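Local coordinates for protein putative xanthine dehydrogenase YAGS fad-binding subunit (Escherichia coli, PDB 5G5G) that probably serves as the molybdenum-cofactor-binding subunit of a periplasmic aldehyde oxidase, oxidising aldehydes to carboxylic acids, at residues Tyr39-Glu44 with Thr205-Asn210; Thr218-Thr223 with Leu246-Asp251. All coordinates share one frame; numbering follows the deposited sequence.

Contact 1: Tyr39-Glu44 with Thr205-Asn210; sequences YEWHEE and TLWTSN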
loop_
_atom_site.group_PDB
_atom_site.type_symbol
_atom_site.label_atom_id
_atom_site.label_comp_id
_atom_site.label_asym_id
_atom_site.label_seq_id
_atom_site.Cartn_x
_atom_site.Cartn_y
_atom_site.Cartn_z
ATOM N N TYR C 39 17.372 2.892 6.374
ATOM C CA TYR C 39 17.823 4.281 6.180
ATOM C C TYR C 39 18.044 4.996 7.520
ATOM O O TYR C 39 18.234 6.214 7.535
ATOM C CB TYR C 39 16.762 5.037 5.429
ATOM C CG TYR C 39 17.185 6.231 4.573
ATOM C CD1 TYR C 39 17.805 6.035 3.323
ATOM C CD2 TYR C 39 16.847 7.544 4.972
ATOM C CE1 TYR C 39 18.125 7.146 2.502
ATOM C CE2 TYR C 39 17.183 8.623 4.176
ATOM C CZ TYR C 39 17.779 8.420 2.952
ATOM O OH TYR C 39 18.070 9.489 2.101
ATOM N N GLU C 40 18.027 4.248 8.618
ATOM C CA GLU C 40 17.980 4.831 9.974
ATOM C C GLU C 40 19.166 4.488 10.875
ATOM O O GLU C 40 19.101 4.698 12.083
ATOM C CB GLU C 40 16.661 4.378 10.621
ATOM C CG GLU C 40 15.456 4.837 9.802
ATOM C CD GLU C 40 14.132 4.213 10.241
ATOM O OE1 GLU C 40 14.131 3.402 11.193
ATOM O OE2 GLU C 40 13.109 4.577 9.662
ATOM N N TRP C 41 20.217 3.896 10.317
ATOM C CA TRP C 41 21.374 3.433 11.079
ATOM C C TRP C 41 22.448 4.549 11.242
ATOM O O TRP C 41 23.605 4.390 10.843
ATOM C CB TRP C 41 22.000 2.231 10.373
ATOM C CG TRP C 41 21.089 1.003 10.327
ATOM C CD1 TRP C 41 20.451 0.504 9.235
ATOM C CD2 TRP C 41 20.754 0.130 11.417
ATOM N NE1 TRP C 41 19.735 -0.624 9.571
ATOM C CE2 TRP C 41 19.931 -0.894 10.889
ATOM C CE3 TRP C 41 21.127 0.071 12.773
ATOM C CZ2 TRP C 41 19.430 -1.927 11.674
ATOM C CZ3 TRP C 41 20.615 -0.940 13.567
ATOM C CH2 TRP C 41 19.778 -1.939 13.005
ATOM N N HIS C 42 22.090 5.607 11.926
ATOM C CA HIS C 42 22.964 6.775 12.001
ATOM C C HIS C 42 24.271 6.539 12.761
ATOM O O HIS C 42 25.338 6.957 12.275
ATOM C CB HIS C 42 22.169 7.997 12.512
ATOM C CG HIS C 42 21.471 7.794 13.828
ATOM N ND1 HIS C 42 22.100 8.039 15.042
ATOM C CD2 HIS C 42 20.195 7.465 14.132
ATOM C CE1 HIS C 42 21.250 7.822 16.030
ATOM N NE2 HIS C 42 20.098 7.439 15.511
ATOM N N GLU C 43 24.267 5.773 13.867
ATOM C CA GLU C 43 25.518 5.579 14.610
ATOM C C GLU C 43 26.567 4.804 13.834
ATOM O O GLU C 43 27.775 4.974 14.081
ATOM C CB GLU C 43 25.308 4.899 15.956
ATOM C CG GLU C 43 24.296 5.580 16.856
ATOM C CD GLU C 43 22.873 5.077 16.696
ATOM O OE1 GLU C 43 22.431 4.566 15.608
ATOM O OE2 GLU C 43 22.098 5.260 17.651
ATOM N N GLU C 44 26.120 3.982 12.898
ATOM C CA GLU C 44 26.993 3.160 12.097
ATOM C C GLU C 44 27.694 3.948 10.979
ATOM O O GLU C 44 28.654 3.447 10.402
ATOM C CB GLU C 44 26.156 2.023 11.532
ATOM C CG GLU C 44 25.689 1.033 12.644
ATOM C CD GLU C 44 24.461 1.401 13.501
ATOM O OE1 GLU C 44 23.782 2.444 13.322
ATOM O OE2 GLU C 44 24.107 0.556 14.377
ATOM N N THR C 205 29.808 -3.702 4.025
ATOM C CA THR C 205 28.646 -3.975 4.836
ATOM C C THR C 205 27.482 -3.214 4.258
ATOM O O THR C 205 27.623 -2.029 3.947
ATOM C CB THR C 205 28.886 -3.566 6.323
ATOM O OG1 THR C 205 30.093 -4.223 6.762
ATOM C CG2 THR C 205 27.734 -3.989 7.210
ATOM N N LEU C 206 26.356 -3.900 4.039
ATOM C CA LEU C 206 25.152 -3.295 3.474
ATOM C C LEU C 206 24.022 -3.498 4.459
ATOM O O LEU C 206 23.650 -4.654 4.756
ATOM C CB LEU C 206 24.782 -3.930 2.132
ATOM C CG LEU C 206 23.715 -3.135 1.362
ATOM C CD1 LEU C 206 24.359 -2.010 0.533
ATOM C CD2 LEU C 206 22.872 -3.997 0.462
ATOM N N TRP C 207 23.464 -2.402 4.936
ATOM C CA TRP C 207 22.223 -2.409 5.687
ATOM C C TRP C 207 21.147 -2.206 4.642
ATOM O O TRP C 207 21.221 -1.288 3.795
ATOM C CB TRP C 207 22.182 -1.257 6.663
ATOM C CG TRP C 207 23.144 -1.389 7.834
ATOM C CD1 TRP C 207 22.836 -1.794 9.084
ATOM C CD2 TRP C 207 24.556 -1.109 7.848
ATOM N NE1 TRP C 207 23.956 -1.768 9.900
ATOM C CE2 TRP C 207 25.024 -1.342 9.167
ATOM C CE3 TRP C 207 25.474 -0.618 6.888
ATOM C CZ2 TRP C 207 26.375 -1.134 9.552
ATOM C CZ3 TRP C 207 26.809 -0.479 7.259
ATOM C CH2 TRP C 207 27.256 -0.705 8.574
ATOM N N THR C 208 20.127 -3.049 4.663
ATOM C CA THR C 208 19.174 -3.014 3.565
ATOM C C THR C 208 17.808 -3.492 4.031
ATOM O O THR C 208 17.612 -3.778 5.231
ATOM C CB THR C 208 19.721 -3.876 2.368
ATOM O OG1 THR C 208 18.957 -3.662 1.164
ATOM C CG2 THR C 208 19.717 -5.339 2.741
ATOM N N SER C 209 16.868 -3.542 3.075
ATOM C CA SER C 209 15.502 -3.985 3.300
ATOM C C SER C 209 15.290 -5.156 2.320
ATOM O O SER C 209 15.154 -4.939 1.127
ATOM C CB SER C 209 14.510 -2.826 3.050
ATOM O OG SER C 209 13.194 -3.196 3.440
ATOM N N ASN C 210 15.440 -6.392 2.822
ATOM C CA ASN C 210 15.492 -7.547 1.950
ATOM C C ASN C 210 14.938 -8.763 2.701
ATOM O O ASN C 210 15.301 -8.978 3.842
ATOM C CB ASN C 210 16.921 -7.771 1.450
ATOM C CG ASN C 210 16.983 -8.726 0.271
ATOM O OD1 ASN C 210 16.643 -9.890 0.404
ATOM N ND2 ASN C 210 17.354 -8.230 -0.903
HETATM O O HOH W 1 18.492 -2.567 7.732
HETATM O O HOH W 2 23.835 -2.386 12.673
#
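Two indoles, Trp41 from the loop and Trp207 from strand 203-208, carry this contact. Their five-membered rings sit 4.1 Å apart, centroid to centroid, with planes inclined by 42°, which is too tilted for a parallel stack and too shallow for an edge-to-face pair. The leading atom is Trp207 CD1. It stands over one face of Trp41, displaced toward the rim, and comes within 3.3 Å of Trp41 CD1. Trp41 is put there by its first torsion, which sets CG anti to the carbonyl carbon (chi1 -65°) and swings the indole toward the strand. Trp207 is itself sandwiched: Trp41 CB lies above one face and the methyl CG2 of Thr205 above the other. Beyond the pyrrole end, the aliphatic start of Glu44 approaches the benzo ring obliquely, CB lying 3.7 Å from Trp207 CZ2. Met196 of the neighbouring strand touches both indoles.

No direct hydrogen bond joins the two segments; water serves both N-H groups. Trp41 NE1 donates to a water 2.9 Å away in the plane of its ring, and that water lies 2.9 Å from Thr208 O, to which it can donate. Trp207 NE1 likewise reaches an in-plane water at 2.8 Å, and this molecule also sits above the face of Trp41. Its further link to Glu44 OE2 is weak, and doubtful because Glu44 has a second conformer. At the protein surface, ring contact and one bridging water thus join a loop of the a/b hammerhead range to a strand of the molybdopterin cofactor-binding range.

Contact 2: Thr218-Thr223 with Leu246-Asp251; sequences TDLAKT and LFLRSD. With MOS (dioxothiomolybdenum(VI) ion), chain Z.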
loop_
_atom_site.group_PDB
_atom_site.type_symbol
_atom_site.label_atom_id
_atom_site.label_comp_id
_atom_site.label_asym_id
_atom_site.label_seq_id
_atom_site.Cartn_x
_atom_site.Cartn_y
_atom_site.Cartn_z
ATOM N N THR C 218 24.802 -13.164 -2.063
ATOM C CA THR C 218 25.366 -13.814 -3.232
ATOM C C THR C 218 25.195 -12.959 -4.487
ATOM O O THR C 218 26.131 -12.819 -5.272
ATOM C CB THR C 218 24.730 -15.177 -3.456
ATOM O OG1 THR C 218 25.063 -15.987 -2.338
ATOM C CG2 THR C 218 25.246 -15.815 -4.720
ATOM N N ASP C 219 23.989 -12.431 -4.659
ATOM C CA ASP C 219 23.634 -11.670 -5.862
ATOM C C ASP C 219 24.368 -10.358 -5.880
ATOM O O ASP C 219 24.793 -9.905 -6.966
ATOM C CB ASP C 219 22.125 -11.488 -5.988
ATOM C CG ASP C 219 21.411 -12.829 -6.252
ATOM O OD1 ASP C 219 22.125 -13.798 -6.579
ATOM O OD2 ASP C 219 20.174 -12.951 -6.146
ATOM N N LEU C 220 24.502 -9.730 -4.723
ATOM C CA LEU C 220 25.236 -8.415 -4.695
ATOM C C LEU C 220 26.714 -8.654 -5.026
ATOM O O LEU C 220 27.331 -7.918 -5.812
ATOM C CB LEU C 220 25.114 -7.737 -3.342
ATOM C CG LEU C 220 25.783 -6.368 -3.228
ATOM C CD1 LEU C 220 25.353 -5.439 -4.346
ATOM C CD2 LEU C 220 25.491 -5.750 -1.878
ATOM N N ALA C 221 27.280 -9.692 -4.400
ATOM C CA ALA C 221 28.666 -10.057 -4.693
ATOM C C ALA C 221 28.870 -10.375 -6.167
ATOM O O ALA C 221 29.836 -9.916 -6.756
ATOM C CB ALA C 221 29.152 -11.199 -3.802
ATOM N N LYS C 222 27.967 -11.136 -6.791
ATOM C CA LYS C 222 28.132 -11.455 -8.212
ATOM C C LYS C 222 28.023 -10.217 -9.098
ATOM O O LYS C 222 28.699 -10.108 -10.126
ATOM C CB LYS C 222 27.085 -12.480 -8.649
ATOM C CG LYS C 222 27.229 -12.970 -10.074
ATOM C CD LYS C 222 26.281 -14.146 -10.332
ATOM C CE LYS C 222 26.052 -14.445 -11.830
ATOM N NZ LYS C 222 26.991 -15.342 -12.538
ATOM N N THR C 223 27.113 -9.321 -8.744
ATOM C CA THR C 223 26.910 -8.106 -9.516
ATOM C C THR C 223 28.135 -7.191 -9.431
ATOM O O THR C 223 28.628 -6.641 -10.451
ATOM C CB THR C 223 25.647 -7.348 -9.034
ATOM O OG1 THR C 223 24.496 -8.215 -9.046
ATOM C CG2 THR C 223 25.370 -6.185 -9.936
ATOM N N LEU C 246 12.199 -9.807 -2.308
ATOM C CA LEU C 246 12.902 -11.063 -2.427
ATOM C C LEU C 246 14.255 -10.967 -3.041
ATOM O O LEU C 246 15.083 -11.827 -2.790
ATOM C CB LEU C 246 12.131 -12.059 -3.326
ATOM C CG LEU C 246 10.877 -12.661 -2.729
ATOM C CD1 LEU C 246 10.037 -13.255 -3.827
ATOM C CD2 LEU C 246 11.240 -13.678 -1.673
ATOM N N PHE C 247 14.466 -9.972 -3.926
ATOM C CA PHE C 247 15.638 -9.917 -4.739
ATOM C C PHE C 247 16.408 -8.613 -4.538
ATOM O O PHE C 247 15.859 -7.572 -4.148
ATOM C CB PHE C 247 15.211 -10.017 -6.208
ATOM C CG PHE C 247 14.163 -11.061 -6.450
ATOM C CD1 PHE C 247 14.432 -12.373 -6.173
ATOM C CD2 PHE C 247 12.886 -10.699 -6.922
ATOM C CE1 PHE C 247 13.465 -13.358 -6.381
ATOM C CE2 PHE C 247 11.925 -11.684 -7.118
ATOM C CZ PHE C 247 12.212 -13.001 -6.843
ATOM N N LEU C 248 17.657 -8.641 -4.908
ATOM C CA LEU C 248 18.456 -7.401 -5.050
ATOM C C LEU C 248 17.782 -6.368 -5.965
ATOM O O LEU C 248 17.413 -6.699 -7.122
ATOM C CB LEU C 248 19.809 -7.769 -5.636
ATOM C CG LEU C 248 20.899 -6.703 -5.505
ATOM C CD1 LEU C 248 21.318 -6.664 -4.042
ATOM C CD2 LEU C 248 22.036 -7.103 -6.408
ATOM N N ARG C 249 17.666 -5.113 -5.479
ATOM C CA ARG C 249 17.129 -4.020 -6.279
ATOM C C ARG C 249 18.188 -2.873 -6.413
ATOM O O ARG C 249 19.284 -2.954 -5.851
ATOM C CB ARG C 249 15.853 -3.510 -5.635
ATOM C CG ARG C 249 14.769 -4.573 -5.473
ATOM C CD ARG C 249 13.566 -4.383 -6.427
ATOM N NE ARG C 249 13.974 -4.509 -7.800
ATOM C CZ ARG C 249 14.090 -5.649 -8.480
ATOM N NH1 ARG C 249 13.812 -6.818 -7.912
ATOM N NH2 ARG C 249 14.503 -5.624 -9.733
ATOM N N SER C 250 17.827 -1.839 -7.174
ATOM C CA SER C 250 18.755 -0.794 -7.586
ATOM C C SER C 250 19.341 -0.032 -6.378
ATOM O O SER C 250 20.469 0.467 -6.447
ATOM C CB SER C 250 18.064 0.161 -8.547
ATOM O OG SER C 250 16.921 0.775 -7.955
ATOM N N ASP C 251 18.555 0.096 -5.300
ATOM C CA ASP C 251 19.063 0.816 -4.093
ATOM C C ASP C 251 20.368 0.201 -3.517
ATOM O O ASP C 251 21.288 0.911 -3.096
ATOM C CB ASP C 251 18.010 0.867 -2.986
ATOM C CG ASP C 251 17.564 -0.533 -2.528
ATOM O OD1 ASP C 251 17.169 -1.335 -3.409
ATOM O OD2 ASP C 251 17.643 -0.824 -1.297
HETATM MO MO MOS Z . 6.247 -14.123 -1.256
HETATM S S MOS Z . 5.685 -13.543 -3.428
HETATM O O1 MOS Z . 7.778 -13.202 -1.205
HETATM O O2 MOS Z . 6.794 -15.883 -2.251
HETATM O O HOH W 3 18.775 -11.211 -4.763
#
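Asp219 O, packed 4.0 Å from Leu248 CD2, takes two bonds from Thr223. Thr223 N is the regular helical donor, 3.0 Å from Asp219 O. Thr223 OG1 comes closer to Asp219 O, at 2.7 Å, from the opposite face of the carbonyl plane and tilted 30° out of it. This second bond fixes the rotation of the threonine side chain and sets OG1 beside Leu248 CD2.

Leu248 carries the apolar side of the contact. With CG turned opposite the backbone N (chi1 -164°), its branches reach the helix flank: CD2 over the turn from Asp219 to Thr223, and CD1 at 4.0 Å from Leu220 CB. Nearer the pocket the link is polar but indirect, a single water that donates to Asp219 OD2 at 2.6 Å and accepts from Leu248 N at 2.8 Å. A valine in place of Thr223 has no hydroxyl, and Asp219 O would probably be left with the helical N-H as its one donor from that position, the rotation of the side chain no longer fixed by a bond.

The remaining segment runs both ways from this anchor. Arg249 is the N-cap of helix 250-262, whereas Leu246, its CB over the face of Phe247, lies 3.5 Å through CD1 from O1 of the dioxothiomolybdenum ion. Helix 213-224 thus packs against the loop of the molybdopterin-binding domain that enters the molybdenum site through Leu246.

Overall arrangement
The two contacts lie about 15 Å apart, centre to centre, and are in series along the chain: strand 203-208 of contact 1 is followed by helix 213-224 of contact 2, and the chain returns in the parallel strand 231-234 alongside, a beta-alpha-beta crossover. They also meet directly, Leu206 CD2 packing 3.9 Å from Leu220 CD2 beneath the helix, and Asn210 ND2 approaching Phe247 O at 3.6 Å. Contact 1 is at the surface, contact 2 buried. Contact 2 supplies Leu246 of the molybdenum pocket; segment 205-210 reaches it as the chain passes from Asn210 to Gln211, whose NE2 hydrogen-bonds the ion.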